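Local coordinates for BILBO1_N domain-containing protein (Trypanosoma brucei equiperdum, PDB 7A1I) that is of unknown function but carries, in the piece studied, a BILBO1-type N-terminal domain that belongs among the ubiquitin-like folds, at residues Ile8-Asp13 against Ser33-Tyr38. Residues are numbered along the deposited sequence; the frame is centred on the assembly and turned at random.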
loop_
_atom_site.group_PDB
_atom_site.type_symbol
_atom_site.label_atom_id
_atom_site.label_comp_id
_atom_site.label_asym_id
_atom_site.label_seq_id
_atom_site.Cartn_x
_atom_site.Cartn_y
_atom_site.Cartn_z
ATOM N N ILE A 8 -6.131 -7.402 -1.382
ATOM C CA ILE A 8 -4.871 -6.722 -1.670
ATOM C C ILE A 8 -4.479 -5.914 -0.433
ATOM O O ILE A 8 -5.294 -5.150 0.097
ATOM C CB ILE A 8 -4.977 -5.789 -2.891
ATOM C CG1 ILE A 8 -5.597 -6.494 -4.117
ATOM C CG2 ILE A 8 -3.599 -5.193 -3.214
ATOM C CD1 ILE A 8 -4.665 -7.436 -4.843
ATOM N N CYS A 9 -3.247 -6.094 0.038
ATOM C CA CYS A 9 -2.699 -5.256 1.093
ATOM C C CYS A 9 -1.803 -4.187 0.490
ATOM O O CYS A 9 -1.119 -4.422 -0.515
ATOM C CB CYS A 9 -1.902 -6.059 2.117
ATOM S SG CYS A 9 -2.866 -7.221 3.071
ATOM N N VAL A 10 -1.832 -3.008 1.104
ATOM C CA VAL A 10 -1.121 -1.826 0.640
ATOM C C VAL A 10 -0.439 -1.209 1.848
ATOM O O VAL A 10 -1.102 -0.941 2.857
ATOM C CB VAL A 10 -2.059 -0.808 -0.009
ATOM C CG1 VAL A 10 -1.264 0.364 -0.536
ATOM C CG2 VAL A 10 -2.853 -1.493 -1.161
ATOM N N ALA A 11 0.882 -1.035 1.778
ATOM C CA ALA A 11 1.613 -0.495 2.930
ATOM C C ALA A 11 2.372 0.753 2.498
ATOM O O ALA A 11 2.549 1.010 1.299
ATOM C CB ALA A 11 2.568 -1.533 3.540
ATOM N N THR A 12 2.736 1.568 3.487
ATOM C CA THR A 12 3.486 2.801 3.245
ATOM C C THR A 12 4.124 3.241 4.561
ATOM O O THR A 12 3.833 2.693 5.621
ATOM C CB THR A 12 2.588 3.906 2.649
ATOM O OG1 THR A 12 3.387 4.948 2.051
ATOM C CG2 THR A 12 1.642 4.499 3.682
ATOM N N ASP A 13 4.986 4.251 4.478
ATOM C CA ASP A 13 5.700 4.766 5.640
ATOM C C ASP A 13 4.940 5.916 6.293
ATOM O O ASP A 13 4.475 6.835 5.620
ATOM C CB ASP A 13 7.096 5.233 5.223
ATOM C CG ASP A 13 7.953 5.673 6.402
ATOM O OD1 ASP A 13 8.720 4.834 6.925
ATOM O OD2 ASP A 13 7.878 6.864 6.790
ATOM N N SER A 33 -5.092 1.701 -11.023
ATOM C CA SER A 33 -5.432 3.091 -10.747
ATOM C C SER A 33 -6.483 3.203 -9.648
ATOM O O SER A 33 -6.390 4.081 -8.778
ATOM C CB SER A 33 -5.911 3.778 -12.013
ATOM O OG SER A 33 -7.208 3.323 -12.335
ATOM N N ARG A 34 -7.472 2.303 -9.658
ATOM C CA ARG A 34 -8.474 2.290 -8.598
ATOM C C ARG A 34 -7.845 1.990 -7.244
ATOM O O ARG A 34 -8.166 2.640 -6.242
ATOM C CB ARG A 34 -9.552 1.254 -8.913
ATOM C CG ARG A 34 -10.817 1.431 -8.072
ATOM C CD ARG A 34 -11.642 2.625 -8.557
ATOM N NE ARG A 34 -12.172 2.396 -9.900
ATOM C CZ ARG A 34 -12.787 3.316 -10.637
ATOM N NH1 ARG A 34 -12.954 4.546 -10.168
ATOM N NH2 ARG A 34 -13.226 3.006 -11.851
ATOM N N LEU A 35 -6.974 0.983 -7.193
ATOM C CA LEU A 35 -6.278 0.651 -5.956
ATOM C C LEU A 35 -5.468 1.834 -5.435
ATOM O O LEU A 35 -5.407 2.080 -4.216
ATOM C CB LEU A 35 -5.380 -0.564 -6.195
ATOM C CG LEU A 35 -4.480 -0.907 -5.008
ATOM C CD1 LEU A 35 -5.326 -1.476 -3.854
ATOM C CD2 LEU A 35 -3.432 -1.892 -5.471
ATOM N N LEU A 36 -4.837 2.585 -6.336
ATOM C CA LEU A 36 -4.055 3.744 -5.914
ATOM C C LEU A 36 -4.939 4.871 -5.386
ATOM O O LEU A 36 -4.573 5.546 -4.412
ATOM C CB LEU A 36 -3.174 4.235 -7.069
ATOM C CG LEU A 36 -2.024 3.287 -7.445
ATOM C CD1 LEU A 36 -1.230 3.824 -8.636
ATOM C CD2 LEU A 36 -1.100 2.957 -6.267
ATOM N N ASN A 37 -6.098 5.098 -6.011
ATOM C CA ASN A 37 -7.014 6.132 -5.518
ATOM C C ASN A 37 -7.596 5.759 -4.152
ATOM O O ASN A 37 -7.684 6.612 -3.255
ATOM C CB ASN A 37 -8.157 6.379 -6.524
ATOM C CG ASN A 37 -7.665 6.965 -7.848
ATOM O OD1 ASN A 37 -6.600 7.583 -7.918
ATOM N ND2 ASN A 37 -8.434 6.760 -8.903
ATOM N N TYR A 38 -8.017 4.496 -3.979
ATOM C CA TYR A 38 -8.488 4.030 -2.671
ATOM C C TYR A 38 -7.398 4.182 -1.609
ATOM O O TYR A 38 -7.667 4.641 -0.487
ATOM C CB TYR A 38 -8.931 2.565 -2.747
ATOM C CG TYR A 38 -10.263 2.305 -3.428
ATOM C CD1 TYR A 38 -10.691 1.007 -3.669
ATOM C CD2 TYR A 38 -11.082 3.349 -3.835
ATOM C CE1 TYR A 38 -11.906 0.752 -4.290
ATOM C CE2 TYR A 38 -12.299 3.107 -4.457
ATOM C CZ TYR A 38 -12.705 1.807 -4.681
ATOM O OH TYR A 38 -13.909 1.566 -5.300
#
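No flat group takes part where I8 and V10 meet L35: the one aromatic ring within the two segments, that of Y38, lies away from this junction, with R34 CG 3.9 Å above one face and displaced toward the rim, and touches F25 of strand 17-25. What remains is a purely aliphatic junction, a compact example of how one forked side chain fills part of a helix-on-sheet interface. L35 extends its CG anti to the backbone N (chi1 173°), toward the strand; chi2 of 71° then sets the two methyls near I8 and V10. V10 and L35 reach toward each other tip to tip, V10 CG2 pointing at the flank of L35 CD1 at 3.7 Å. I8 CG2 sits by both methyls, 4.0 Å from L35 CD2 and 4.1 Å from L35 CD1, the two side chains crossing at a slant. The setting is a beta-grasp, as expected for the ubiquitin clan: strand 6-14 is central, flanked by antiparallel 17-25 and parallel 84-89, while helix 32-50 lies over one face of the sheet. I8 and V10, two residues apart, both point into that interface; C9 between them points away. The backbones stay apart, I8 CA standing 8.6 Å from L35 CA, and the two segments bury 113 Å² without a hydrogen bond between them. Further along the helix S39 and F43 also touch V10, and L80, from a loop, packs on L35.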